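Local coordinates for FACT complex subunit SPT16 (Ashbya gossypii, PDB 6A8M), which probably acts within the FACT complex as a histone chaperone that reorganizes nucleosomes during transcription, replication and repair, and is represented here by its N-terminal peptidase-like domain, at residues Glu327-Leu332 with Phe395-Gly400; Leu417-Gln422 with Pro428-Asn433. All coordinates share one frame; numbering follows the deposited sequence.

Contact 1: residues Glu327-Leu332 with Phe395-Gly400; sequences EIINNL and FNISLG
I328 and I329 of helix 312-332 pack on I397 and L399 of strand 394-405. This is a helix laid on one face of an antiparallel sheet in the pita-bread fold of the M24 peptidase family. The axes of the two short segments come within 10.3 Å of each other, and their directions differ by 131°.

The contact is wholly apolar. I328 is the central residue and uses both of its branches. With CG1 beside the backbone N (chi1 -65°), CG2 stands anti to that N and meets CG2 of I397 at 3.9 Å. The two isoleucines slide past each other in opposite directions. The longer branch extends the other way along the strand, toward L399. I329 adds a looser touch through CG1 to CG2 of I397, at 4.4 Å.

Other elements close the layer. I328 also rests on I342 and A346 of helix 339-353, while V421 of the neighbouring strand touches both I329 and I397. L321 and L324, earlier on the same helix, pack on L399.

Within the helix, N331 ND2 donates a hydrogen bond to E327 OE2, away from the sheet. Toward the sheet, I328 and L399 meet tip to tip, CD1 to CD2, at 3.8 Å.

Contact 2: residues Leu417-Gln422 with Pro428-Asn433; sequences LADTVQ and PKVLTN
T432 has a chi1 of 45°, which sets OG1 between its backbone N and carbonyl carbon and turns it to strand 412-424. D419 has CG beside its own backbone N (chi1 -79°), and this brings OD1 within bonding distance of that hydroxyl. The T432 hydroxyl donates to D419 OD1 at 2.6 Å, on the anti lone pair of that oxygen. The same OG1 accepts the backbone N-H of T420 at 3.0 Å. Two bonds thus grip the hydroxyl and hold T432 against the strand edge. The D419 carboxylate is buried but well supplied with partners. R304 forms a salt bridge to OD1, K436 forms one to OD2, and Q325 NE2 donates a hydrogen bond to OD2. The two charges would probably favour the ionised form of the carboxylate.

Backbone bonds continue the pairing. L431 N reaches T420 O at 2.8 Å. Q422 and K429 form a hydrogen-bonded antiparallel pair, with Q422 N to K429 O at 2.8 Å and nearly straight (176°). V421 and V430 are the adjoining non-hydrogen-bonded pair. Past V430 the second arm leaves strand geometry, and T432 OG1, not a backbone carbonyl, receives T420 N-H.

Carbon contacts flank the pairing on both faces. V421 CG1 lies beside P428 CB at 3.8 Å, the two side chains pointing the same way. On the other face L431 sets CD2 against Q422 CB at 3.9 Å, and its CD1 meets CG2 of T420. The T420 hydroxyl is bonded to N301 O.

The whole is a beta hairpin at the edge of the antiparallel sheet in the pita-bread fold.

From the N terminus, the chain passes through the N-terminal lobe, helix 179-208 and strands 285-295 and 298-308 before helix 312-332. Contact 1 then closes a loop of 62 residues, which holds helix 339-353 and strands 364-368 and 379-381, when strand 394-405 packs against the helix. Strand 412-424 is the next strand in the chain and its neighbour in the sheet. Contact 2 closes a short hairpin with five residues between its segments. The two contacts are in series and do not cross. F395 N to V421 O and L399 N to L417 O are probable hydrogen bonds joining them. Contact 1 fastens the helix layer to the face of the sheet, and contact 2 adds the edge strand 427-430.

Contact 1: residues Glu327-Leu332 with Phe395-Gly400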
loop_
_atom_site.group_PDB
_atom_site.type_symbol
_atom_site.label_atom_id
_atom_site.label_comp_id
_atom_site.label_asym_id
_atom_site.label_seq_id
_atom_site.Cartn_x
_atom_site.Cartn_y
_atom_site.Cartn_z
ATOM N N GLU A 327 -22.650 3.448 -4.272
ATOM C CA GLU A 327 -23.180 3.654 -2.926
ATOM C C GLU A 327 -22.054 3.771 -1.908
ATOM O O GLU A 327 -22.092 4.631 -1.024
ATOM C CB GLU A 327 -24.132 2.505 -2.573
ATOM C CG GLU A 327 -24.466 2.335 -1.077
ATOM C CD GLU A 327 -25.353 3.429 -0.495
ATOM O OE1 GLU A 327 -25.815 4.304 -1.252
ATOM O OE2 GLU A 327 -25.600 3.414 0.735
ATOM N N ILE A 328 -21.039 2.914 -2.016
ATOM C CA ILE A 328 -19.908 2.987 -1.096
ATOM C C ILE A 328 -19.148 4.295 -1.294
ATOM O O ILE A 328 -18.905 5.040 -0.340
ATOM C CB ILE A 328 -18.989 1.766 -1.283
ATOM C CG1 ILE A 328 -19.725 0.505 -0.883
ATOM C CG2 ILE A 328 -17.726 1.882 -0.445
ATOM C CD1 ILE A 328 -18.988 -0.726 -1.306
ATOM N N ILE A 329 -18.792 4.608 -2.543
ATOM C CA ILE A 329 -17.889 5.734 -2.787
ATOM C C ILE A 329 -18.568 7.056 -2.463
ATOM O O ILE A 329 -17.991 7.921 -1.789
ATOM C CB ILE A 329 -17.375 5.709 -4.235
ATOM C CG1 ILE A 329 -16.405 4.536 -4.429
ATOM C CG2 ILE A 329 -16.744 7.073 -4.589
ATOM C CD1 ILE A 329 -15.957 4.284 -5.878
ATOM N N ASN A 330 -19.798 7.242 -2.922
ATOM C CA ASN A 330 -20.402 8.561 -2.850
ATOM C C ASN A 330 -21.444 8.697 -1.746
ATOM O O ASN A 330 -21.947 9.804 -1.514
ATOM C CB ASN A 330 -20.965 8.930 -4.230
ATOM C CG ASN A 330 -19.846 9.347 -5.202
ATOM O OD1 ASN A 330 -19.023 10.205 -4.871
ATOM N ND2 ASN A 330 -19.784 8.713 -6.369
ATOM N N ASN A 331 -21.734 7.625 -1.012
ATOM C CA ASN A 331 -22.618 7.742 0.132
ATOM C C ASN A 331 -21.985 7.325 1.451
ATOM O O ASN A 331 -22.162 8.019 2.445
ATOM C CB ASN A 331 -23.886 6.927 -0.102
ATOM C CG ASN A 331 -24.972 7.284 0.865
ATOM O OD1 ASN A 331 -25.174 8.461 1.170
ATOM N ND2 ASN A 331 -25.668 6.279 1.380
ATOM N N LEU A 332 -21.250 6.212 1.499
ATOM C CA LEU A 332 -20.787 5.690 2.786
ATOM C C LEU A 332 -19.401 6.179 3.180
ATOM O O LEU A 332 -19.075 6.197 4.372
ATOM C CB LEU A 332 -20.795 4.159 2.753
ATOM C CG LEU A 332 -22.177 3.561 2.518
ATOM C CD1 LEU A 332 -22.084 2.079 2.234
ATOM C CD2 LEU A 332 -23.069 3.821 3.727
ATOM N N PHE A 395 -8.145 5.280 -0.261
ATOM C CA PHE A 395 -8.617 3.905 -0.118
ATOM C C PHE A 395 -8.505 3.127 -1.419
ATOM O O PHE A 395 -8.640 3.666 -2.527
ATOM C CB PHE A 395 -10.087 3.860 0.361
ATOM C CG PHE A 395 -10.267 4.400 1.734
ATOM C CD1 PHE A 395 -10.168 3.559 2.838
ATOM C CD2 PHE A 395 -10.459 5.760 1.923
ATOM C CE1 PHE A 395 -10.291 4.072 4.118
ATOM C CE2 PHE A 395 -10.597 6.276 3.199
ATOM C CZ PHE A 395 -10.499 5.424 4.292
ATOM N N ASN A 396 -8.242 1.829 -1.253
ATOM C CA ASN A 396 -8.535 0.807 -2.252
ATOM C C ASN A 396 -9.945 0.309 -1.951
ATOM O O ASN A 396 -10.151 -0.408 -0.974
ATOM C CB ASN A 396 -7.495 -0.301 -2.144
ATOM C CG ASN A 396 -7.810 -1.501 -3.002
ATOM O OD1 ASN A 396 -8.578 -1.406 -3.951
ATOM N ND2 ASN A 396 -7.183 -2.632 -2.681
ATOM N N ILE A 397 -10.926 0.736 -2.743
ATOM C CA ILE A 397 -12.299 0.261 -2.575
ATOM C C ILE A 397 -12.449 -0.910 -3.532
ATOM O O ILE A 397 -12.514 -0.717 -4.753
ATOM C CB ILE A 397 -13.323 1.371 -2.865
ATOM C CG1 ILE A 397 -13.075 2.585 -1.967
ATOM C CG2 ILE A 397 -14.748 0.862 -2.704
ATOM C CD1 ILE A 397 -13.271 2.284 -0.470
ATOM N N SER A 398 -12.471 -2.129 -2.980
ATOM C CA SER A 398 -12.401 -3.346 -3.784
ATOM C C SER A 398 -13.508 -4.267 -3.307
ATOM O O SER A 398 -13.557 -4.625 -2.123
ATOM C CB SER A 398 -11.035 -4.029 -3.634
ATOM O OG SER A 398 -11.061 -5.334 -4.210
ATOM N N LEU A 399 -14.387 -4.658 -4.211
ATOM C CA LEU A 399 -15.464 -5.537 -3.799
ATOM C C LEU A 399 -15.647 -6.660 -4.795
ATOM O O LEU A 399 -15.345 -6.535 -5.977
ATOM C CB LEU A 399 -16.781 -4.810 -3.603
ATOM C CG LEU A 399 -17.136 -3.625 -4.481
ATOM C CD1 LEU A 399 -18.628 -3.511 -4.605
ATOM C CD2 LEU A 399 -16.607 -2.377 -3.836
ATOM N N GLY A 400 -16.149 -7.769 -4.286
ATOM C CA GLY A 400 -16.213 -8.969 -5.090
ATOM C C GLY A 400 -17.345 -9.850 -4.628
ATOM O O GLY A 400 -17.794 -9.767 -3.481
#

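Contact 2: residues Leu417-Gln422 with Pro428-Asn433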
loop_
_atom_site.group_PDB
_atom_site.type_symbol
_atom_site.label_atom_id
_atom_site.label_comp_id
_atom_site.label_asym_id
_atom_site.label_seq_id
_atom_site.Cartn_x
_atom_site.Cartn_y
_atom_site.Cartn_z
ATOM N N LEU A 417 -14.769 -5.543 -8.690
ATOM C CA LEU A 417 -14.531 -4.182 -9.144
ATOM C C LEU A 417 -13.724 -3.475 -8.072
ATOM O O LEU A 417 -14.076 -3.568 -6.897
ATOM C CB LEU A 417 -15.869 -3.459 -9.354
ATOM C CG LEU A 417 -15.850 -2.078 -9.990
ATOM C CD1 LEU A 417 -15.391 -2.188 -11.449
ATOM C CD2 LEU A 417 -17.233 -1.440 -9.892
ATOM N N ALA A 418 -12.667 -2.762 -8.467
ATOM C CA ALA A 418 -11.895 -1.984 -7.501
ATOM C C ALA A 418 -11.449 -0.672 -8.123
ATOM O O ALA A 418 -11.133 -0.610 -9.309
ATOM C CB ALA A 418 -10.664 -2.770 -6.979
ATOM N N ASP A 419 -11.408 0.380 -7.298
ATOM C CA ASP A 419 -10.896 1.673 -7.716
ATOM C C ASP A 419 -10.174 2.323 -6.550
ATOM O O ASP A 419 -10.448 2.028 -5.382
ATOM C CB ASP A 419 -12.017 2.599 -8.226
ATOM C CG ASP A 419 -12.426 2.264 -9.648
ATOM O OD1 ASP A 419 -11.630 2.534 -10.564
ATOM O OD2 ASP A 419 -13.526 1.713 -9.847
ATOM N N THR A 420 -9.261 3.232 -6.883
ATOM C CA THR A 420 -8.539 4.011 -5.882
ATOM C C THR A 420 -9.282 5.321 -5.636
ATOM O O THR A 420 -9.619 6.038 -6.581
ATOM C CB THR A 420 -7.115 4.252 -6.367
ATOM O OG1 THR A 420 -6.510 2.969 -6.604
ATOM C CG2 THR A 420 -6.293 5.028 -5.346
ATOM N N VAL A 421 -9.572 5.611 -4.372
ATOM C CA VAL A 421 -10.413 6.749 -4.008
ATOM C C VAL A 421 -9.685 7.599 -2.975
ATOM O O VAL A 421 -9.264 7.087 -1.932
ATOM C CB VAL A 421 -11.774 6.296 -3.445
ATOM C CG1 VAL A 421 -12.632 7.525 -3.085
ATOM C CG2 VAL A 421 -12.508 5.364 -4.432
ATOM N N GLN A 422 -9.574 8.890 -3.250
ATOM C CA GLN A 422 -8.911 9.852 -2.390
ATOM C C GLN A 422 -9.961 10.708 -1.699
ATOM O O GLN A 422 -10.811 11.295 -2.364
ATOM C CB GLN A 422 -7.986 10.746 -3.215
ATOM C CG GLN A 422 -7.371 11.872 -2.423
ATOM C CD GLN A 422 -6.302 11.376 -1.462
ATOM O OE1 GLN A 422 -5.364 10.676 -1.860
ATOM N NE2 GLN A 422 -6.435 11.733 -0.193
ATOM N N PRO A 428 -14.927 12.622 -1.804
ATOM C CA PRO A 428 -14.164 11.526 -2.409
ATOM C C PRO A 428 -13.904 11.812 -3.875
ATOM O O PRO A 428 -14.751 12.362 -4.579
ATOM C CB PRO A 428 -15.072 10.303 -2.224
ATOM C CG PRO A 428 -16.437 10.859 -1.992
ATOM C CD PRO A 428 -16.265 12.203 -1.357
ATOM N N LYS A 429 -12.712 11.449 -4.329
ATOM C CA LYS A 429 -12.325 11.648 -5.722
ATOM C C LYS A 429 -11.759 10.328 -6.221
ATOM O O LYS A 429 -10.813 9.795 -5.626
ATOM C CB LYS A 429 -11.298 12.782 -5.842
ATOM C CG LYS A 429 -10.673 12.973 -7.221
ATOM C CD LYS A 429 -9.558 14.036 -7.153
ATOM C CE LYS A 429 -8.950 14.333 -8.515
ATOM N NZ LYS A 429 -8.543 15.766 -8.618
ATOM N N VAL A 430 -12.360 9.775 -7.271
ATOM C CA VAL A 430 -11.889 8.504 -7.823
ATOM C C VAL A 430 -10.664 8.780 -8.690
ATOM O O VAL A 430 -10.724 9.569 -9.641
ATOM C CB VAL A 430 -13.001 7.808 -8.621
ATOM C CG1 VAL A 430 -12.511 6.504 -9.232
ATOM C CG2 VAL A 430 -14.245 7.580 -7.732
ATOM N N LEU A 431 -9.534 8.152 -8.348
ATOM C CA LEU A 431 -8.284 8.433 -9.043
ATOM C C LEU A 431 -8.060 7.548 -10.264
ATOM O O LEU A 431 -7.342 7.954 -11.185
ATOM C CB LEU A 431 -7.100 8.276 -8.085
ATOM C CG LEU A 431 -7.125 9.119 -6.798
ATOM C CD1 LEU A 431 -5.777 8.958 -6.097
ATOM C CD2 LEU A 431 -7.392 10.599 -7.100
ATOM N N THR A 432 -8.640 6.353 -10.281
ATOM C CA THR A 432 -8.541 5.401 -11.389
ATOM C C THR A 432 -9.783 5.587 -12.258
ATOM O O THR A 432 -10.909 5.333 -11.806
ATOM C CB THR A 432 -8.446 3.965 -10.866
ATOM O OG1 THR A 432 -9.422 3.774 -9.833
ATOM C CG2 THR A 432 -7.055 3.673 -10.267
ATOM N N ASN A 433 -9.585 6.060 -13.493
ATOM C CA ASN A 433 -10.679 6.463 -14.363
ATOM C C ASN A 433 -10.818 5.570 -15.589
ATOM O O ASN A 433 -11.620 5.878 -16.472
ATOM C CB ASN A 433 -10.510 7.934 -14.769
ATOM C CG ASN A 433 -10.431 8.854 -13.556
ATOM O OD1 ASN A 433 -9.471 9.623 -13.384
ATOM N ND2 ASN A 433 -11.437 8.759 -12.688
#